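Local coordinates for protein fumarase E (Shigella flexneri 2a str. 2457T, PDB 3C8G) that probably catalyses the hydration of fumarate to malate as a homodimeric, all-helical member of the MtlR/FumE family, at residues S31-G36 with A89-F94; N123-T126 with T130-D133. One frame throughout, in Å; residues are numbered along the deposited sequence.

Interaction 1. Residues S31-G36 with A89-F94; sequences SILLQG and ADITHF
L33 and I91 are the nearest pair of CA atoms, 7.8 Å apart, where segments 31-36 and 89-94, on helices 29-40 and 85-103, run in roughly opposite senses. This is helix-helix packing in the core of an all-helical fold; the centre of the contact lies about 3 Å from the centre of the chain, and all three residues that touch are buried. At 124 Å² the shared surface is small, because a single leucine branch makes the direct contact. L33 has CG beside its backbone N and anti to the carbonyl carbon (chi1 -70°), which sends CD1 across the gap to a pair of residues one helical turn apart. That methyl lies 3.7 Å from F94 CB and more loosely 4.4 Å from I91 CG2. The leucine and phenylalanine side chains cross at about a right angle. Neighbouring helices pack around it: T166 of helix 158-166 touches L33 and I91, and I70 and L74 of helix 70-79 touch L33 and I91 respectively. The F94 ring also forms a T-shaped, edge-to-face stack with F118. From within its own helix, D90 O lies in the plane of the F94 ring at its edge, 3.6 Å from F94 CD1.

Interaction 2. Residues N123-T126 with T130-D133; sequences NSIT and TLYD
Y132 packs back against I125 and T126, the last two residues of helix 123-126, after a short turn. The closest pair of CA atoms, T126 and Y132, is 5.6 Å apart, and 181 Å² is buried between the segments. With CG anti to the backbone N (chi1 -173°), Y132 lays its ring alongside T126, the two side chains pointing the same way. T126 OG1 sits over the centre of one ring face, 3.8 Å above the plane, almost equally far from CE1 and CZ. That hydroxyl also has a weak hydrogen bond with S120 O, so it lies between the aromatic face and S120 at the end of helix 113-120, which Y132 touches as well.

I125 makes the rest of the contact. Its carbonyl O lies 3.6 Å from Y132 CB, at the root of the tyrosine side chain. CG1 stands beside the backbone N (chi1 -71°), which leaves the other branch, CG2, to face helix 129-134. From there CG2 meets the Y132 ring obliquely, 4.2 Å from CD2, and reaches L131 CD1 at 4.5 Å. Beyond the two segments, I125 rests on I119 and A162, while L131 touches A158. N128 OD1, in the turn, accepts a hydrogen bond from L131 N in the following helix. The whole is a short helix-loop-helix connection, with one helix ending and another beginning within a few residues, I125 and L131 packed on helix 158-166 and Y132 on the end of helix 113-120.

How the interactions relate
From the N terminus, helix 29-40 comes first, and interaction 1 closes a long loop when helix 85-103 returns to it; 52 residues, 24 of them helical, lie between the segments. That loop is complete before interaction 2 opens, so the two are in series, neither nested nor crossing. Interaction 2 closes a short local turn, with three residues between 123-126 and 130-133. The centres are 18 Å apart, yet the sites are joined directly: the D90 carboxylate probably accepts hydrogen bonds from N123 N (OD1, 2.9 Å) and S124 N (OD2, 3.1 Å). Helix 158-166 also bridges them, its A162 touching F94 as well as S124 and I125.

Interaction 1. Residues S31-G36 with A89-F94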
ATOM      1  N   SER B  31      -4.854 -16.260 -10.056  1.00 64.67           N
ATOM      2  CA  SER B  31      -6.089 -15.471 -10.162  1.00 64.87           C
ATOM      3  C   SER B  31      -7.030 -15.666  -8.972  1.00 64.61           C
ATOM      4  O   SER B  31      -7.553 -14.691  -8.416  1.00 65.39           O
ATOM      5  CB  SER B  31      -6.802 -15.826 -11.469  1.00 64.93           C
ATOM      6  OG  SER B  31      -7.891 -14.963 -11.726  1.00 65.83           O
ATOM      7  N   ILE B  32      -7.239 -16.921  -8.591  1.00 63.90           N
ATOM      8  CA  ILE B  32      -8.022 -17.276  -7.417  1.00 63.56           C
ATOM      9  C   ILE B  32      -7.379 -16.786  -6.104  1.00 64.01           C
ATOM     10  O   ILE B  32      -8.078 -16.374  -5.173  1.00 63.79           O
ATOM     11  CB  ILE B  32      -8.234 -18.795  -7.379  1.00 63.62           C
ATOM     12  CG1 ILE B  32      -9.144 -19.219  -8.545  1.00 63.48           C
ATOM     13  CG2 ILE B  32      -8.784 -19.246  -6.015  1.00 63.40           C
ATOM     14  CD1 ILE B  32      -9.244 -20.742  -8.774  1.00 63.43           C
ATOM     15  N   LEU B  33      -6.055 -16.824  -6.030  1.00 64.15           N
ATOM     16  CA  LEU B  33      -5.382 -16.362  -4.839  1.00 64.77           C
ATOM     17  C   LEU B  33      -5.464 -14.826  -4.705  1.00 65.10           C
ATOM     18  O   LEU B  33      -5.684 -14.298  -3.608  1.00 65.10           O
ATOM     19  CB  LEU B  33      -3.934 -16.855  -4.801  1.00 64.78           C
ATOM     20  CG  LEU B  33      -3.713 -18.362  -4.578  1.00 65.90           C
ATOM     21  CD1 LEU B  33      -2.215 -18.689  -4.659  1.00 64.44           C
ATOM     22  CD2 LEU B  33      -4.338 -18.874  -3.248  1.00 66.15           C
ATOM     23  N   LEU B  34      -5.296 -14.115  -5.814  1.00 65.04           N
ATOM     24  CA  LEU B  34      -5.358 -12.661  -5.789  1.00 65.11           C
ATOM     25  C   LEU B  34      -6.744 -12.268  -5.296  1.00 65.83           C
ATOM     26  O   LEU B  34      -6.869 -11.447  -4.379  1.00 65.70           O
ATOM     27  CB  LEU B  34      -5.125 -12.082  -7.194  1.00 64.98           C
ATOM     28  CG  LEU B  34      -4.436 -10.738  -7.491  1.00 63.03           C
ATOM     29  CD1 LEU B  34      -4.918 -10.199  -8.833  1.00 59.02           C
ATOM     30  CD2 LEU B  34      -4.659  -9.710  -6.409  1.00 61.26           C
ATOM     31  N   GLN B  35      -7.786 -12.872  -5.880  1.00 66.15           N
ATOM     32  CA  GLN B  35      -9.139 -12.548  -5.438  1.00 66.93           C
ATOM     33  C   GLN B  35      -9.438 -12.978  -4.003  1.00 66.72           C
ATOM     34  O   GLN B  35     -10.095 -12.235  -3.272  1.00 66.25           O
ATOM     35  CB  GLN B  35     -10.226 -12.975  -6.444  1.00 67.69           C
ATOM     36  CG  GLN B  35     -10.935 -11.731  -7.186  1.00 70.19           C
ATOM     37  CD  GLN B  35      -9.941 -10.713  -7.835  1.00 70.95           C
ATOM     38  OE1 GLN B  35      -9.794  -9.580  -7.357  1.00 71.85           O
ATOM     39  NE2 GLN B  35      -9.251 -11.140  -8.905  1.00 71.56           N
ATOM     40  N   GLY B  36      -8.922 -14.144  -3.598  1.00 66.09           N
ATOM     41  CA  GLY B  36      -8.964 -14.546  -2.199  1.00 65.67           C
ATOM     42  C   GLY B  36      -8.357 -13.494  -1.279  1.00 65.71           C
ATOM     43  O   GLY B  36      -8.947 -13.128  -0.261  1.00 65.14           O
ATOM     44  N   ALA B  89       4.778 -17.306   3.313  1.00 58.49           N
ATOM     45  CA  ALA B  89       5.727 -18.097   2.515  1.00 58.12           C
ATOM     46  C   ALA B  89       5.004 -18.810   1.359  1.00 58.30           C
ATOM     47  O   ALA B  89       5.395 -18.705   0.193  1.00 58.23           O
ATOM     48  CB  ALA B  89       6.469 -19.100   3.394  1.00 57.03           C
ATOM     49  N   ASP B  90       3.920 -19.492   1.679  1.00 58.64           N
ATOM     50  CA  ASP B  90       3.268 -20.305   0.680  1.00 60.20           C
ATOM     51  C   ASP B  90       2.785 -19.446  -0.488  1.00 60.49           C
ATOM     52  O   ASP B  90       3.100 -19.734  -1.656  1.00 60.74           O
ATOM     53  CB  ASP B  90       2.114 -21.123   1.280  1.00 60.25           C
ATOM     54  CG  ASP B  90       2.584 -22.357   2.054  1.00 62.02           C
ATOM     55  OD1 ASP B  90       3.823 -22.493   2.321  1.00 59.84           O
ATOM     56  OD2 ASP B  90       1.686 -23.185   2.404  1.00 64.24           O
ATOM     57  N   ILE B  91       2.039 -18.386  -0.169  1.00 61.02           N
ATOM     58  CA  ILE B  91       1.379 -17.608  -1.213  1.00 61.31           C
ATOM     59  C   ILE B  91       2.426 -16.863  -2.006  1.00 61.92           C
ATOM     60  O   ILE B  91       2.356 -16.789  -3.218  1.00 61.76           O
ATOM     61  CB  ILE B  91       0.360 -16.630  -0.658  1.00 60.94           C
ATOM     62  CG1 ILE B  91      -0.671 -17.381   0.181  1.00 58.35           C
ATOM     63  CG2 ILE B  91      -0.300 -15.918  -1.806  1.00 60.35           C
ATOM     64  CD1 ILE B  91      -1.768 -16.511   0.759  1.00 56.26           C
ATOM     65  N   THR B  92       3.423 -16.343  -1.311  1.00 62.94           N
ATOM     66  CA  THR B  92       4.601 -15.800  -1.975  1.00 63.77           C
ATOM     67  C   THR B  92       5.181 -16.828  -2.954  1.00 63.55           C
ATOM     68  O   THR B  92       5.398 -16.516  -4.117  1.00 63.74           O
ATOM     69  CB  THR B  92       5.630 -15.334  -0.937  1.00 63.86           C
ATOM     70  OG1 THR B  92       5.042 -14.259  -0.211  1.00 66.16           O
ATOM     71  CG2 THR B  92       6.903 -14.810  -1.595  1.00 64.39           C
ATOM     72  N   HIS B  93       5.375 -18.065  -2.509  1.00 63.57           N
ATOM     73  CA  HIS B  93       5.909 -19.074  -3.416  1.00 63.51           C
ATOM     74  C   HIS B  93       5.029 -19.275  -4.636  1.00 62.80           C
ATOM     75  O   HIS B  93       5.539 -19.359  -5.743  1.00 62.20           O
ATOM     76  CB  HIS B  93       6.212 -20.392  -2.708  1.00 63.83           C
ATOM     77  CG  HIS B  93       7.421 -20.331  -1.818  1.00 66.77           C
ATOM     78  ND1 HIS B  93       8.549 -19.599  -2.134  1.00 69.25           N
ATOM     79  CD2 HIS B  93       7.680 -20.916  -0.622  1.00 67.45           C
ATOM     80  CE1 HIS B  93       9.447 -19.736  -1.177  1.00 69.03           C
ATOM     81  NE2 HIS B  93       8.951 -20.544  -0.257  1.00 68.76           N
ATOM     82  N   PHE B  94       3.715 -19.331  -4.454  1.00 62.56           N
ATOM     83  CA  PHE B  94       2.820 -19.467  -5.621  1.00 62.73           C
ATOM     84  C   PHE B  94       2.977 -18.272  -6.541  1.00 62.96           C
ATOM     85  O   PHE B  94       2.805 -18.399  -7.742  1.00 62.84           O
ATOM     86  CB  PHE B  94       1.339 -19.592  -5.222  1.00 62.30           C
ATOM     87  CG  PHE B  94       0.857 -21.011  -5.087  1.00 62.21           C
ATOM     88  CD1 PHE B  94       1.106 -21.745  -3.917  1.00 61.90           C
ATOM     89  CD2 PHE B  94       0.132 -21.603  -6.100  1.00 61.56           C
ATOM     90  CE1 PHE B  94       0.685 -23.018  -3.775  1.00 59.60           C
ATOM     91  CE2 PHE B  94      -0.332 -22.908  -5.958  1.00 61.90           C
ATOM     92  CZ  PHE B  94      -0.054 -23.613  -4.794  1.00 61.98           C
TER

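Interaction 2. Residues N123-T126 with T130-D133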
ATOM      1  N   ASN B 123       4.243 -25.333   2.443  1.00 56.35           N
ATOM      2  CA  ASN B 123       4.044 -25.881   3.793  1.00 56.51           C
ATOM      3  C   ASN B 123       2.717 -26.610   3.938  1.00 56.71           C
ATOM      4  O   ASN B 123       2.601 -27.574   4.695  1.00 56.66           O
ATOM      5  CB  ASN B 123       4.060 -24.782   4.851  1.00 56.77           C
ATOM      6  CG  ASN B 123       5.421 -24.199   5.073  1.00 57.04           C
ATOM      7  OD1 ASN B 123       6.282 -24.817   5.688  1.00 59.50           O
ATOM      8  ND2 ASN B 123       5.614 -22.982   4.610  1.00 57.44           N
ATOM      9  N   SER B 124       1.700 -26.130   3.234  1.00 56.53           N
ATOM     10  CA  SER B 124       0.394 -26.773   3.309  1.00 56.53           C
ATOM     11  C   SER B 124       0.416 -28.132   2.621  1.00 56.14           C
ATOM     12  O   SER B 124      -0.419 -28.984   2.894  1.00 56.82           O
ATOM     13  CB  SER B 124      -0.710 -25.872   2.764  1.00 56.00           C
ATOM     14  OG  SER B 124      -0.466 -25.541   1.416  1.00 57.55           O
ATOM     15  N   ILE B 125       1.404 -28.353   1.768  1.00 55.88           N
ATOM     16  CA  ILE B 125       1.624 -29.683   1.204  1.00 55.58           C
ATOM     17  C   ILE B 125       2.506 -30.528   2.134  1.00 55.67           C
ATOM     18  O   ILE B 125       2.153 -31.635   2.501  1.00 55.49           O
ATOM     19  CB  ILE B 125       2.235 -29.584  -0.218  1.00 55.02           C
ATOM     20  CG1 ILE B 125       1.197 -29.062  -1.185  1.00 54.30           C
ATOM     21  CG2 ILE B 125       2.745 -30.910  -0.684  1.00 54.01           C
ATOM     22  CD1 ILE B 125       1.791 -28.719  -2.499  1.00 57.77           C
ATOM     23  N   THR B 126       3.645 -29.964   2.509  1.00 56.53           N
ATOM     24  CA  THR B 126       4.669 -30.593   3.362  1.00 57.36           C
ATOM     25  C   THR B 126       4.225 -31.001   4.782  1.00 56.58           C
ATOM     26  O   THR B 126       4.729 -31.984   5.349  1.00 55.58           O
ATOM     27  CB  THR B 126       5.900 -29.639   3.403  1.00 57.88           C
ATOM     28  OG1 THR B 126       6.866 -30.104   2.452  1.00 60.00           O
ATOM     29  CG2 THR B 126       6.538 -29.531   4.781  1.00 60.01           C
ATOM     30  N   THR B 130       1.215 -37.297   5.536  1.00 57.60           N
ATOM     31  CA  THR B 130       0.625 -38.443   4.863  1.00 57.10           C
ATOM     32  C   THR B 130       0.511 -38.244   3.314  1.00 56.61           C
ATOM     33  O   THR B 130       0.986 -39.076   2.537  1.00 55.86           O
ATOM     34  CB  THR B 130      -0.701 -38.748   5.615  1.00 57.45           C
ATOM     35  OG1 THR B 130      -1.600 -39.440   4.782  1.00 55.55           O
ATOM     36  CG2 THR B 130      -1.372 -37.383   6.103  1.00 58.47           C
ATOM     37  N   LEU B 131      -0.048 -37.110   2.879  1.00 56.48           N
ATOM     38  CA  LEU B 131      -0.103 -36.742   1.461  1.00 56.03           C
ATOM     39  C   LEU B 131       1.275 -36.499   0.811  1.00 56.02           C
ATOM     40  O   LEU B 131       1.526 -36.905  -0.335  1.00 55.65           O
ATOM     41  CB  LEU B 131      -0.987 -35.506   1.302  1.00 56.38           C
ATOM     42  CG  LEU B 131      -1.453 -35.019  -0.085  1.00 57.42           C
ATOM     43  CD1 LEU B 131      -0.625 -33.856  -0.557  1.00 58.57           C
ATOM     44  CD2 LEU B 131      -1.519 -36.135  -1.131  1.00 56.76           C
ATOM     45  N   TYR B 132       2.156 -35.822   1.542  1.00 55.81           N
ATOM     46  CA  TYR B 132       3.514 -35.595   1.084  1.00 55.94           C
ATOM     47  C   TYR B 132       4.298 -36.908   0.962  1.00 55.27           C
ATOM     48  O   TYR B 132       4.921 -37.177  -0.075  1.00 55.01           O
ATOM     49  CB  TYR B 132       4.220 -34.595   2.005  1.00 57.07           C
ATOM     50  CG  TYR B 132       5.593 -34.159   1.536  1.00 58.35           C
ATOM     51  CD1 TYR B 132       6.686 -34.175   2.402  1.00 59.43           C
ATOM     52  CD2 TYR B 132       5.793 -33.714   0.223  1.00 60.54           C
ATOM     53  CE1 TYR B 132       7.939 -33.750   1.973  1.00 59.87           C
ATOM     54  CE2 TYR B 132       7.042 -33.308  -0.220  1.00 59.64           C
ATOM     55  CZ  TYR B 132       8.104 -33.328   0.656  1.00 59.43           C
ATOM     56  OH  TYR B 132       9.341 -32.922   0.197  1.00 60.31           O
ATOM     57  N   ASP B 133       4.245 -37.728   2.006  1.00 54.41           N
ATOM     58  CA  ASP B 133       4.885 -39.035   1.971  1.00 55.05           C
ATOM     59  C   ASP B 133       4.475 -39.844   0.736  1.00 54.57           C
ATOM     60  O   ASP B 133       5.304 -40.529   0.145  1.00 54.24           O
ATOM     61  CB  ASP B 133       4.579 -39.857   3.227  1.00 55.02           C
ATOM     62  CG  ASP B 133       5.271 -39.330   4.481  1.00 57.57           C
ATOM     63  OD1 ASP B 133       6.225 -38.505   4.423  1.00 59.24           O
ATOM     64  OD2 ASP B 133       4.847 -39.769   5.569  1.00 61.14           O
TER